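Local coordinates for protein ribosomal RNA small subunit methyltransferase D (Haemophilus influenzae, PDB 2IFT) that probably methylates N2 of guanine 966 in 16S ribosomal RNA of the assembled 30S particle, with S-adenosyl-L-methionine as methyl donor, at residues Ala62-Leu72 and Leu92-Cys101. Numbering follows the deposited sequence.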
ATOM      1  N   ALA A  62       3.388   2.838   5.665  1.00 15.48           N
ATOM      2  CA  ALA A  62       4.293   1.709   5.811  1.00 16.29           C
ATOM      3  C   ALA A  62       4.326   0.970   7.145  1.00 15.96           C
ATOM      4  O   ALA A  62       3.869  -0.164   7.234  1.00 15.99           O
ATOM      5  CB  ALA A  62       5.700   2.150   5.435  1.00 20.22           C
ATOM      6  N   GLY A  63       4.866   1.595   8.182  1.00 16.66           N
ATOM      7  CA  GLY A  63       4.953   0.912   9.460  1.00 17.06           C
ATOM      8  C   GLY A  63       5.989  -0.190   9.295  1.00 18.84           C
ATOM      9  O   GLY A  63       7.127   0.083   8.926  1.00 19.32           O
ATOM     10  N   SER A  64       5.596  -1.433   9.550  1.00 20.85           N
ATOM     11  CA  SER A  64       6.496  -2.583   9.402  1.00 21.21           C
ATOM     12  C   SER A  64       6.977  -2.695   7.960  1.00 21.06           C
ATOM     13  O   SER A  64       8.103  -3.111   7.709  1.00 22.51           O
ATOM     14  CB  SER A  64       5.762  -3.877   9.724  1.00 21.29           C
ATOM     15  OG  SER A  64       4.827  -3.692  10.761  1.00 31.02           O
ATOM     16  N   GLY A  65       6.104  -2.351   7.015  1.00 19.84           N
ATOM     17  CA  GLY A  65       6.450  -2.450   5.609  1.00 18.97           C
ATOM     18  C   GLY A  65       6.000  -3.790   5.040  1.00 19.79           C
ATOM     19  O   GLY A  65       6.175  -4.060   3.857  1.00 19.33           O
ATOM     20  N   SER A  66       5.410  -4.629   5.888  1.00 20.95           N
ATOM     21  CA  SER A  66       4.932  -5.948   5.487  1.00 21.87           C
ATOM     22  C   SER A  66       4.287  -5.970   4.096  1.00 22.79           C
ATOM     23  O   SER A  66       4.693  -6.750   3.224  1.00 24.20           O
ATOM     24  CB  SER A  66       3.944  -6.489   6.533  1.00 19.02           C
ATOM     25  N   LEU A  67       3.285  -5.126   3.879  1.00 21.90           N
ATOM     26  CA  LEU A  67       2.613  -5.086   2.576  1.00 21.27           C
ATOM     27  C   LEU A  67       3.579  -4.783   1.430  1.00 20.20           C
ATOM     28  O   LEU A  67       3.611  -5.499   0.419  1.00 19.04           O
ATOM     29  CB  LEU A  67       1.494  -4.043   2.584  1.00 21.50           C
ATOM     30  CG  LEU A  67       0.315  -4.355   3.515  1.00 26.60           C
ATOM     31  CD1 LEU A  67      -0.681  -3.195   3.534  1.00 27.16           C
ATOM     32  CD2 LEU A  67      -0.368  -5.629   3.051  1.00 27.13           C
ATOM     33  N   GLY A  68       4.358  -3.715   1.596  1.00 17.82           N
ATOM     34  CA  GLY A  68       5.314  -3.314   0.576  1.00 17.28           C
ATOM     35  C   GLY A  68       6.402  -4.336   0.305  1.00 16.92           C
ATOM     36  O   GLY A  68       6.744  -4.604  -0.851  1.00 13.86           O
ATOM     37  N   PHE A  69       6.965  -4.903   1.365  1.00 17.04           N
ATOM     38  CA  PHE A  69       8.004  -5.911   1.190  1.00 20.09           C
ATOM     39  C   PHE A  69       7.393  -7.095   0.453  1.00 21.99           C
ATOM     40  O   PHE A  69       8.016  -7.667  -0.442  1.00 23.03           O
ATOM     41  CB  PHE A  69       8.557  -6.358   2.544  1.00 18.89           C
ATOM     42  CG  PHE A  69       9.426  -5.328   3.212  1.00 17.98           C
ATOM     43  CD1 PHE A  69       9.202  -4.956   4.528  1.00 17.87           C
ATOM     44  CD2 PHE A  69      10.477  -4.740   2.526  1.00 19.63           C
ATOM     45  CE1 PHE A  69      10.011  -4.011   5.148  1.00 18.25           C
ATOM     46  CE2 PHE A  69      11.289  -3.793   3.137  1.00 19.45           C
ATOM     47  CZ  PHE A  69      11.055  -3.429   4.451  1.00 17.59           C
ATOM     48  N   GLU A  70       6.163  -7.448   0.815  1.00 22.04           N
ATOM     49  CA  GLU A  70       5.490  -8.558   0.163  1.00 23.83           C
ATOM     50  C   GLU A  70       5.450  -8.279  -1.333  1.00 25.04           C
ATOM     51  O   GLU A  70       5.803  -9.134  -2.143  1.00 26.59           O
ATOM     52  CB  GLU A  70       4.072  -8.707   0.701  1.00 25.35           C
ATOM     53  CG  GLU A  70       3.459 -10.070   0.472  1.00 29.33           C
ATOM     54  CD  GLU A  70       4.241 -11.173   1.161  1.00 34.79           C
ATOM     55  OE1 GLU A  70       4.461 -11.083   2.395  1.00 32.96           O
ATOM     56  OE2 GLU A  70       4.635 -12.136   0.464  1.00 37.16           O
ATOM     57  N   ALA A  71       5.026  -7.071  -1.699  1.00 24.16           N
ATOM     58  CA  ALA A  71       4.956  -6.685  -3.103  1.00 22.70           C
ATOM     59  C   ALA A  71       6.334  -6.796  -3.750  1.00 22.78           C
ATOM     60  O   ALA A  71       6.463  -7.232  -4.898  1.00 21.13           O
ATOM     61  CB  ALA A  71       4.436  -5.265  -3.225  1.00 22.90           C
ATOM     62  N   LEU A  72       7.362  -6.384  -3.016  1.00 22.27           N
ATOM     63  CA  LEU A  72       8.719  -6.473  -3.529  1.00 23.13           C
ATOM     64  C   LEU A  72       9.086  -7.932  -3.760  1.00 23.67           C
ATOM     65  O   LEU A  72       9.573  -8.297  -4.826  1.00 23.57           O
ATOM     66  CB  LEU A  72       9.703  -5.843  -2.550  1.00 23.72           C
ATOM     67  CG  LEU A  72       9.748  -4.316  -2.567  1.00 24.40           C
ATOM     68  CD1 LEU A  72      10.595  -3.816  -1.407  1.00 24.27           C
ATOM     69  CD2 LEU A  72      10.305  -3.845  -3.910  1.00 24.97           C
ATOM     70  N   LEU A  92      12.888   0.655   7.878  1.00 26.75           N
ATOM     71  CA  LEU A  92      12.545   0.258   6.516  1.00 27.32           C
ATOM     72  C   LEU A  92      13.789   0.293   5.633  1.00 26.97           C
ATOM     73  O   LEU A  92      14.099  -0.676   4.955  1.00 27.54           O
ATOM     74  CB  LEU A  92      11.475   1.188   5.933  1.00 25.33           C
ATOM     75  CG  LEU A  92      10.045   1.090   6.480  1.00 25.88           C
ATOM     76  CD1 LEU A  92       9.173   2.146   5.813  1.00 23.33           C
ATOM     77  CD2 LEU A  92       9.471  -0.297   6.228  1.00 25.80           C
ATOM     78  N   LYS A  93      14.501   1.413   5.644  1.00 29.50           N
ATOM     79  CA  LYS A  93      15.708   1.545   4.841  1.00 30.88           C
ATOM     80  C   LYS A  93      16.711   0.457   5.183  1.00 32.61           C
ATOM     81  O   LYS A  93      17.368  -0.099   4.302  1.00 32.49           O
ATOM     82  CB  LYS A  93      16.351   2.901   5.068  1.00 30.02           C
ATOM     83  CG  LYS A  93      15.626   4.053   4.426  1.00 30.89           C
ATOM     84  CD  LYS A  93      16.296   5.348   4.821  1.00 32.86           C
ATOM     85  CE  LYS A  93      15.596   6.545   4.234  1.00 36.15           C
ATOM     86  NZ  LYS A  93      16.225   7.801   4.741  1.00 40.71           N
ATOM     87  N   LYS A  94      16.822   0.155   6.469  1.00 34.05           N
ATOM     88  CA  LYS A  94      17.747  -0.865   6.921  1.00 36.46           C
ATOM     89  C   LYS A  94      17.365  -2.224   6.346  1.00 37.08           C
ATOM     90  O   LYS A  94      18.235  -2.995   5.942  1.00 38.07           O
ATOM     91  CB  LYS A  94      17.773  -0.916   8.449  1.00 37.72           C
ATOM     92  CG  LYS A  94      18.755  -1.927   9.016  1.00 41.40           C
ATOM     93  CD  LYS A  94      18.964  -1.709  10.509  1.00 46.19           C
ATOM     94  CE  LYS A  94      19.844  -2.796  11.132  1.00 49.24           C
ATOM     95  NZ  LYS A  94      19.141  -4.118  11.216  1.00 50.71           N
ATOM     96  N   ASN A  95      16.070  -2.522   6.306  1.00 36.83           N
ATOM     97  CA  ASN A  95      15.632  -3.799   5.754  1.00 36.27           C
ATOM     98  C   ASN A  95      15.799  -3.831   4.238  1.00 36.67           C
ATOM     99  O   ASN A  95      16.134  -4.865   3.676  1.00 37.39           O
ATOM    100  CB  ASN A  95      14.180  -4.085   6.134  1.00 33.74           C
ATOM    101  CG  ASN A  95      14.037  -4.525   7.574  1.00 34.00           C
ATOM    102  OD1 ASN A  95      14.900  -5.226   8.101  1.00 37.37           O
ATOM    103  ND2 ASN A  95      12.945  -4.134   8.215  1.00 31.71           N
ATOM    104  N   LEU A  96      15.572  -2.698   3.579  1.00 37.34           N
ATOM    105  CA  LEU A  96      15.719  -2.622   2.127  1.00 38.79           C
ATOM    106  C   LEU A  96      17.186  -2.673   1.726  1.00 41.85           C
ATOM    107  O   LEU A  96      17.527  -2.833   0.553  1.00 42.51           O
ATOM    108  CB  LEU A  96      15.108  -1.335   1.593  1.00 36.09           C
ATOM    109  CG  LEU A  96      13.590  -1.239   1.567  1.00 36.21           C
ATOM    110  CD1 LEU A  96      13.196   0.127   1.010  1.00 33.30           C
ATOM    111  CD2 LEU A  96      13.012  -2.360   0.718  1.00 33.24           C
ATOM    112  N   GLN A  97      18.060  -2.490   2.701  1.00 44.30           N
ATOM    113  CA  GLN A  97      19.478  -2.555   2.432  1.00 47.07           C
ATOM    114  C   GLN A  97      19.835  -3.978   2.818  1.00 49.33           C
ATOM    115  O   GLN A  97      20.673  -4.616   2.182  1.00 50.12           O
ATOM    116  CB  GLN A  97      20.218  -1.520   3.277  1.00 47.98           C
ATOM    117  CG  GLN A  97      21.609  -1.919   3.689  1.00 48.72           C
ATOM    118  CD  GLN A  97      21.731  -2.021   5.195  1.00 50.38           C
ATOM    119  OE1 GLN A  97      21.934  -1.018   5.881  1.00 52.75           O
ATOM    120  NE2 GLN A  97      21.582  -3.232   5.722  1.00 50.11           N
ATOM    121  N   THR A  98      19.162  -4.475   3.854  1.00 51.63           N
ATOM    122  CA  THR A  98      19.357  -5.842   4.317  1.00 54.04           C
ATOM    123  C   THR A  98      19.086  -6.726   3.113  1.00 56.12           C
ATOM    124  O   THR A  98      19.905  -7.563   2.751  1.00 57.35           O
ATOM    125  CB  THR A  98      18.375  -6.204   5.448  1.00 54.24           C
ATOM    126  OG1 THR A  98      18.832  -5.629   6.680  1.00 55.37           O
ATOM    127  CG2 THR A  98      18.265  -7.711   5.596  1.00 52.95           C
ATOM    128  N   LEU A  99      17.924  -6.549   2.498  1.00 58.12           N
ATOM    129  CA  LEU A  99      17.598  -7.303   1.296  1.00 60.40           C
ATOM    130  C   LEU A  99      17.869  -6.316   0.172  1.00 61.89           C
ATOM    131  O   LEU A  99      17.257  -5.251   0.119  1.00 64.36           O
ATOM    132  CB  LEU A  99      16.126  -7.719   1.272  1.00 60.34           C
ATOM    133  CG  LEU A  99      15.225  -7.343   2.440  1.00 60.10           C
ATOM    134  CD1 LEU A  99      14.148  -6.382   1.975  1.00 59.68           C
ATOM    135  CD2 LEU A  99      14.599  -8.600   2.994  1.00 60.42           C
ATOM    136  N   LYS A 100      18.786  -6.667  -0.718  1.00 62.28           N
ATOM    137  CA  LYS A 100      19.167  -5.797  -1.823  1.00 62.36           C
ATOM    138  C   LYS A 100      18.040  -5.316  -2.726  1.00 62.16           C
ATOM    139  O   LYS A 100      17.370  -6.106  -3.396  1.00 63.17           O
ATOM    140  CB  LYS A 100      20.220  -6.481  -2.667  1.00 62.85           C
ATOM    141  N   CYS A 101      17.856  -4.002  -2.743  1.00 60.87           N
ATOM    142  CA  CYS A 101      16.846  -3.358  -3.564  1.00 58.70           C
ATOM    143  C   CYS A 101      17.419  -2.042  -4.038  1.00 57.29           C
ATOM    144  O   CYS A 101      17.847  -1.225  -3.227  1.00 56.56           O
ATOM    145  CB  CYS A 101      15.586  -3.086  -2.754  1.00 58.04           C
ATOM    146  SG  CYS A 101      14.676  -4.551  -2.350  1.00 57.22           S
TER
HETATM  147  O   HOH W   1      10.680  -2.415   8.610  1.00 33.50           O
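A water bridges Ser64 and Asn95: it donates to Ser64 O at 2.8 Å and weakly accepts from Asn95 ND2, while lying in the plane of the Phe69 ring, at its edge. The main partner of Asn95 ND2 is Pro26 O, the water being the weaker one, and the amide plane stands 78° from that of the ring. The rest of the contact is largely apolar and centres on Phe69. Its CG lies anti to the carbonyl carbon (chi1 -73°), which sends the ring across to the other helix. There CE2 meets Leu96 CD2 edge-on at 3.3 Å, CZ comes within 3.6 Å of Asn95 CB, and Leu92 CD2 and Leu99 CD1 approach obliquely, the latter on a poorly ordered residue. Leu96 CD2 also serves Leu72, touching its CD1 at 3.5 Å with the two side chains roughly perpendicular. At the N-terminal end, Leu92 divides its branches: CD1 presses on Ala62 CB at a tight 3.5 Å, and CD2 touches the carbonyl oxygens of Gly63 and Ser64. Here Gly65, the N-cap of helix 66-73, brings its CA to 3.8 Å from Leu92 CD2.

The axes of 66-72 and 92-98 run nearly parallel, 19° apart, and approach to 12.0 Å. Such neighbours on one side of the sheet belong to the Rossmann-like fold of AdoMet-dependent methyltransferases. Beneath them, strands 78-82 and 106-109 receive Leu72 and Leu96, with Phe81 also meeting the Phe69 ring, while Leu25 of strand 24-26 packs against Phe69, Asn95 and Leu99.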